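1,3-alpha-isomaltosidase (Kribbella flavida DSM 17836, PDB 5X3I) hydrolyses the alpha-1,3-glucosidic linkage of a cyclic tetrasaccharide formed from starch, yielding isomaltose inside the cell. Local coordinates at residues G183-G188 / A195-G200; P574-Y579 / T617-V622. The protein carries 1 engineered substitution. One frame throughout, in Å; residues are numbered along the deposited sequence.

Contact 1 closes before contact 2 opens along the chain, and the two do not touch: their centres are about 35 Å apart and their nearest atoms about 18 Å. The first joins edge strand 185-188 to the loop before strand 202-205, within the galactose mutarotase-like region. The second, in the TIM-barrel region, joins the start of helix 576-586 to the link between helices 610-617 and 622-650. Both border helix 541-556 of the barrel: Leu-196 of contact 1 touches Leu-552 and Thr-553, whereas Leu-578 of contact 2 touches Trp-541 and Phe-544. The same barrel helix is thus touched near its two ends, and neither contact lies at the active site.

Contact 1. Residues G183-G188 / A195-G200; sequences GDRLVG and ALDQRG
Leu-186 turns both its backbone N and its O to the loop 195-200. Its N donates to Asp-197 OD1 over 3.0 Å, while its O receives Gln-198 N at 2.7 Å, with an N-H...O angle of 172° and the donor lying in the carbonyl plane. OD1 also takes Arg-199 N at 3.0 Å, closing an Asx turn. Its two donors come from opposite faces of the carboxylate plane, which pins that oxygen between strand and loop. The tight packing continues in the leucine side chain, whose CD1 lies 3.8 Å from Arg-199 CA and also meets Arg-199 CB. From there Arg-199 runs out straight, with CG anti to the backbone N (chi1 -171°), carrying NH1 to Asp-184 O, 3.0 Å away and in the guanidinium plane. Gln-181 O takes NH1 as well and Gly-253 O takes NH2, so several carbonyls fix the group. Beyond Leu-186, Val-187 CG1 meets Leu-196 CD1 at 3.9 Å, and helix 541-556 covers both side chains. Towards solvent, the aliphatic CG of Arg-185 still lies against Asp-197 OD2 (3.3 Å); the looseness is in the charged ends. The flat groups are 54° apart, and Arg-185 NE stays 4.1 Å from Asp-197 OD2, beyond a salt bridge. One water joins them, accepting from NE and donating to OD2, while the guanidinium makes a cation-pi contact with Trp-669. On its other edge the strand bonds through the backbones of Arg-185 and Val-187 to Val-230 and His-228. Strand 185-188 is an outermost strand of its mixed sheet, and its outward N-H and C=O at Leu-186 are met by an Asx-turn loop, within the galactose mutarotase-like beta domain of family 31 glycoside hydrolases.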
loop_
_atom_site.group_PDB
_atom_site.type_symbol
_atom_site.label_atom_id
_atom_site.label_comp_id
_atom_site.label_asym_id
_atom_site.label_seq_id
_atom_site.Cartn_x
_atom_site.Cartn_y
_atom_site.Cartn_z
ATOM N N GLY A 183 -30.434 -1.982 0.154
ATOM C CA GLY A 183 -29.713 -2.825 1.086
ATOM C C GLY A 183 -28.401 -3.349 0.534
ATOM O O GLY A 183 -27.652 -4.025 1.238
ATOM N N ASP A 184 -28.119 -3.042 -0.726
ATOM C CA ASP A 184 -26.852 -3.431 -1.327
ATOM C C ASP A 184 -25.710 -2.651 -0.698
ATOM O O ASP A 184 -25.806 -1.445 -0.502
ATOM C CB ASP A 184 -26.866 -3.214 -2.839
ATOM C CG ASP A 184 -27.237 -4.465 -3.606
ATOM O OD1 ASP A 184 -27.286 -5.546 -2.993
ATOM O OD2 ASP A 184 -27.456 -4.376 -4.830
ATOM N N ARG A 185 -24.639 -3.359 -0.366
ATOM C CA ARG A 185 -23.415 -2.741 0.135
ATOM C C ARG A 185 -22.303 -2.907 -0.889
ATOM O O ARG A 185 -22.315 -3.850 -1.669
ATOM C CB ARG A 185 -22.993 -3.360 1.466
ATOM C CG ARG A 185 -23.490 -2.639 2.696
ATOM C CD ARG A 185 -24.940 -2.947 3.004
ATOM N NE ARG A 185 -25.363 -2.244 4.208
ATOM C CZ ARG A 185 -26.568 -2.350 4.753
ATOM N NH1 ARG A 185 -27.478 -3.143 4.204
ATOM N NH2 ARG A 185 -26.862 -1.664 5.848
ATOM N N LEU A 186 -21.357 -1.977 -0.896
ATOM C CA LEU A 186 -20.204 -2.076 -1.772
ATOM C C LEU A 186 -18.934 -2.275 -0.939
ATOM O O LEU A 186 -18.501 -1.364 -0.243
ATOM C CB LEU A 186 -20.086 -0.833 -2.646
ATOM C CG LEU A 186 -21.371 -0.412 -3.373
ATOM C CD1 LEU A 186 -21.193 0.956 -4.016
ATOM C CD2 LEU A 186 -21.767 -1.444 -4.404
ATOM N N VAL A 187 -18.345 -3.465 -1.021
ATOM C CA VAL A 187 -17.193 -3.819 -0.174
ATOM C C VAL A 187 -16.057 -4.349 -1.036
ATOM O O VAL A 187 -16.247 -5.269 -1.818
ATOM C CB VAL A 187 -17.578 -4.855 0.899
ATOM C CG1 VAL A 187 -16.334 -5.298 1.715
ATOM C CG2 VAL A 187 -18.641 -4.280 1.818
ATOM N N GLY A 188 -14.882 -3.741 -0.939
ATOM C CA GLY A 188 -13.907 -4.003 -1.979
ATOM C C GLY A 188 -12.919 -2.892 -2.219
ATOM O O GLY A 188 -12.526 -2.159 -1.325
ATOM N N ALA A 195 -13.945 3.199 5.257
ATOM C CA ALA A 195 -15.143 2.413 5.557
ATOM C C ALA A 195 -15.129 1.029 4.922
ATOM O O ALA A 195 -14.554 0.833 3.860
ATOM C CB ALA A 195 -16.405 3.180 5.115
ATOM N N LEU A 196 -15.771 0.071 5.578
ATOM C CA LEU A 196 -15.988 -1.235 4.976
ATOM C C LEU A 196 -16.937 -1.124 3.775
ATOM O O LEU A 196 -16.642 -1.599 2.678
ATOM C CB LEU A 196 -16.551 -2.212 6.007
ATOM C CG LEU A 196 -16.778 -3.641 5.513
ATOM C CD1 LEU A 196 -15.460 -4.382 5.354
ATOM C CD2 LEU A 196 -17.697 -4.387 6.453
ATOM N N ASP A 197 -18.076 -0.479 3.995
ATOM C CA ASP A 197 -19.061 -0.256 2.934
ATOM C C ASP A 197 -18.807 1.090 2.259
ATOM O O ASP A 197 -18.834 2.119 2.908
ATOM C CB ASP A 197 -20.468 -0.324 3.518
ATOM C CG ASP A 197 -21.548 0.128 2.541
ATOM O OD1 ASP A 197 -21.368 0.043 1.306
ATOM O OD2 ASP A 197 -22.600 0.549 3.041
ATOM N N GLN A 198 -18.541 1.072 0.956
ATOM C CA GLN A 198 -18.179 2.291 0.231
ATOM C C GLN A 198 -19.372 2.998 -0.439
ATOM O O GLN A 198 -19.192 4.009 -1.121
ATOM C CB GLN A 198 -17.123 1.977 -0.832
ATOM C CG GLN A 198 -15.738 1.648 -0.274
ATOM C CD GLN A 198 -15.082 2.844 0.371
ATOM O OE1 GLN A 198 -15.053 3.938 -0.200
ATOM N NE2 GLN A 198 -14.563 2.650 1.576
ATOM N N ARG A 199 -20.575 2.466 -0.259
ATOM C CA ARG A 199 -21.742 3.050 -0.915
ATOM C C ARG A 199 -22.004 4.471 -0.420
ATOM O O ARG A 199 -22.013 4.733 0.773
ATOM C CB ARG A 199 -22.981 2.181 -0.707
ATOM C CG ARG A 199 -24.171 2.643 -1.547
ATOM C CD ARG A 199 -25.299 1.625 -1.582
ATOM N NE ARG A 199 -26.406 2.091 -2.413
ATOM C CZ ARG A 199 -27.482 1.369 -2.704
ATOM N NH1 ARG A 199 -27.609 0.142 -2.229
ATOM N NH2 ARG A 199 -28.432 1.880 -3.474
ATOM N N GLY A 200 -22.200 5.388 -1.359
ATOM C CA GLY A 200 -22.473 6.775 -1.026
ATOM C C GLY A 200 -21.230 7.635 -1.091
ATOM O O GLY A 200 -21.282 8.840 -0.865
HETATM O O HOH W 1 -23.461 -0.366 5.573
HETATM O O HOH W 2 -14.577 -1.284 0.840
#

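Contact 2. Residues P574-Y579 / T617-V622; sequences PDAELY and TGDDRV
Asp-619 OD1 is gripped twice by Arg-621, while the other oxygen of the same carboxylate, OD2, rests 3.4 Å from Ala-576 CB across the contact. The backbone N of Arg-621 reaches OD1 at 2.9 Å on its anti lone pair, and Arg-621 NE reaches it at 3.1 Å on the syn side, nearly straight at 174°. Arg-621 NH2 adds a bond to Asp-619 OD2 of 2.9 Å. The guanidinium thus meets the carboxylate side-on in a two-pronged salt bridge that fixes the rotation of the acid. An alanine in place of Asp-619 would take away both carboxylate oxygens and would probably leave Arg-621 without its charge partner, its guanidinium free to turn, and a gap beside Ala-576 CB. Ala-576 CB sits in the centre of the interface, touching Val-622 CG2 at 3.6 Å as well as the acid. With chi1 of Val-622 at 173°, its other branch, CG1, lies anti to the backbone N, which places it against the tyrosine ring, 3.9 Å from Tyr-579 CD2; the two side chains cross at about a right angle. The tyrosine hydroxyl is bonded to Arg-608 O. Towards the start of the helix, Thr-617 CG2 packs 3.6 Å from Ala-576 N, whereas its OG1 is bonded to Val-613 O and accepts from Asp-619 N in an ST turn. No hydrogen bond crosses between the segments, which meet by van der Waals contact. Asp-575 N-caps helix 576-586 through OD1 and Leu-578 N, and a type I turn from Asp-619 to Val-622 leads into helix 622-650. Helix 576-586 links the last two strands of the parallel barrel, and the contact seats it against the helices after the eighth strand, in the (beta/alpha)8, or TIM-barrel, fold.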
loop_
_atom_site.group_PDB
_atom_site.type_symbol
_atom_site.label_atom_id
_atom_site.label_comp_id
_atom_site.label_asym_id
_atom_site.label_seq_id
_atom_site.Cartn_x
_atom_site.Cartn_y
_atom_site.Cartn_z
ATOM N N PRO A 574 3.023 5.659 21.839
ATOM C CA PRO A 574 1.620 5.532 22.248
ATOM C C PRO A 574 1.447 5.385 23.751
ATOM O O PRO A 574 2.309 4.811 24.411
ATOM C CB PRO A 574 1.163 4.254 21.538
ATOM C CG PRO A 574 2.417 3.514 21.237
ATOM C CD PRO A 574 3.404 4.587 20.910
ATOM N N ASP A 575 0.335 5.880 24.278
ATOM C CA ASP A 575 -0.002 5.647 25.675
ATOM C C ASP A 575 -0.320 4.166 25.902
ATOM O O ASP A 575 -0.571 3.421 24.954
ATOM C CB ASP A 575 -1.174 6.534 26.114
ATOM C CG ASP A 575 -2.411 6.321 25.280
ATOM O OD1 ASP A 575 -3.223 5.447 25.630
ATOM O OD2 ASP A 575 -2.571 7.028 24.264
ATOM N N ALA A 576 -0.266 3.738 27.159
ATOM C CA ALA A 576 -0.413 2.325 27.502
ATOM C C ALA A 576 -1.745 1.730 27.051
ATOM O O ALA A 576 -1.801 0.578 26.626
ATOM C CB ALA A 576 -0.235 2.128 29.004
ATOM N N GLU A 577 -2.815 2.509 27.140
ATOM C CA GLU A 577 -4.136 1.984 26.822
ATOM C C GLU A 577 -4.292 1.684 25.331
ATOM O O GLU A 577 -4.750 0.610 24.963
ATOM C CB GLU A 577 -5.235 2.952 27.279
ATOM C CG GLU A 577 -6.640 2.485 26.943
ATOM C CD GLU A 577 -7.713 3.459 27.411
ATOM O OE1 GLU A 577 -7.383 4.632 27.654
ATOM O OE2 GLU A 577 -8.884 3.051 27.526
ATOM N N LEU A 578 -3.923 2.632 24.480
ATOM C CA LEU A 578 -3.960 2.406 23.036
ATOM C C LEU A 578 -3.062 1.232 22.647
ATOM O O LEU A 578 -3.465 0.364 21.890
ATOM C CB LEU A 578 -3.533 3.664 22.276
ATOM C CG LEU A 578 -3.313 3.506 20.771
ATOM C CD1 LEU A 578 -4.571 3.021 20.089
ATOM C CD2 LEU A 578 -2.805 4.799 20.131
ATOM N N TYR A 579 -1.848 1.211 23.184
ATOM C CA TYR A 579 -0.883 0.160 22.853
ATOM C C TYR A 579 -1.453 -1.227 23.161
ATOM O O TYR A 579 -1.440 -2.108 22.311
ATOM C CB TYR A 579 0.420 0.389 23.615
ATOM C CG TYR A 579 1.569 -0.532 23.246
ATOM C CD1 TYR A 579 2.209 -0.426 22.017
ATOM C CD2 TYR A 579 2.033 -1.480 24.144
ATOM C CE1 TYR A 579 3.275 -1.254 21.692
ATOM C CE2 TYR A 579 3.099 -2.308 23.834
ATOM C CZ TYR A 579 3.717 -2.194 22.605
ATOM O OH TYR A 579 4.778 -3.018 22.299
ATOM N N THR A 617 5.522 5.303 29.484
ATOM C CA THR A 617 4.252 5.529 30.156
ATOM C C THR A 617 4.330 5.391 31.671
ATOM O O THR A 617 3.495 5.934 32.389
ATOM C CB THR A 617 3.184 4.563 29.645
ATOM O OG1 THR A 617 3.570 3.219 29.956
ATOM C CG2 THR A 617 3.007 4.717 28.140
ATOM N N GLY A 618 5.331 4.663 32.154
ATOM C CA GLY A 618 5.401 4.314 33.559
ATOM C C GLY A 618 4.328 3.319 33.964
ATOM O O GLY A 618 4.008 3.203 35.138
ATOM N N ASP A 619 3.772 2.595 32.994
ATOM C CA ASP A 619 2.688 1.651 33.258
ATOM C C ASP A 619 3.218 0.229 33.382
ATOM O O ASP A 619 3.742 -0.332 32.422
ATOM C CB ASP A 619 1.635 1.728 32.150
ATOM C CG ASP A 619 0.298 1.136 32.561
ATOM O OD1 ASP A 619 0.267 0.024 33.127
ATOM O OD2 ASP A 619 -0.737 1.785 32.313
ATOM N N ASP A 620 3.063 -0.359 34.565
ATOM C CA ASP A 620 3.661 -1.655 34.852
ATOM C C ASP A 620 2.764 -2.804 34.420
ATOM O O ASP A 620 3.067 -3.950 34.683
ATOM C CB ASP A 620 4.024 -1.780 36.340
ATOM C CG ASP A 620 2.839 -1.577 37.262
ATOM O OD1 ASP A 620 1.760 -2.152 37.014
ATOM O OD2 ASP A 620 2.994 -0.838 38.256
ATOM N N ARG A 621 1.634 -2.493 33.801
ATOM C CA ARG A 621 0.840 -3.527 33.162
ATOM C C ARG A 621 1.279 -3.842 31.731
ATOM O O ARG A 621 0.919 -4.879 31.201
ATOM C CB ARG A 621 -0.629 -3.127 33.136
ATOM C CG ARG A 621 -1.266 -2.970 34.491
ATOM C CD ARG A 621 -2.627 -2.323 34.339
ATOM N NE ARG A 621 -2.537 -0.967 33.811
ATOM C CZ ARG A 621 -3.591 -0.198 33.549
ATOM N NH1 ARG A 621 -4.818 -0.658 33.762
ATOM N NH2 ARG A 621 -3.421 1.026 33.074
ATOM N N VAL A 622 2.054 -2.959 31.109
ATOM C CA VAL A 622 2.319 -3.091 29.673
ATOM C C VAL A 622 3.118 -4.355 29.307
ATOM O O VAL A 622 2.702 -5.131 28.452
ATOM C CB VAL A 622 3.047 -1.854 29.124
ATOM C CG1 VAL A 622 3.459 -2.082 27.676
ATOM C CG2 VAL A 622 2.137 -0.627 29.220
#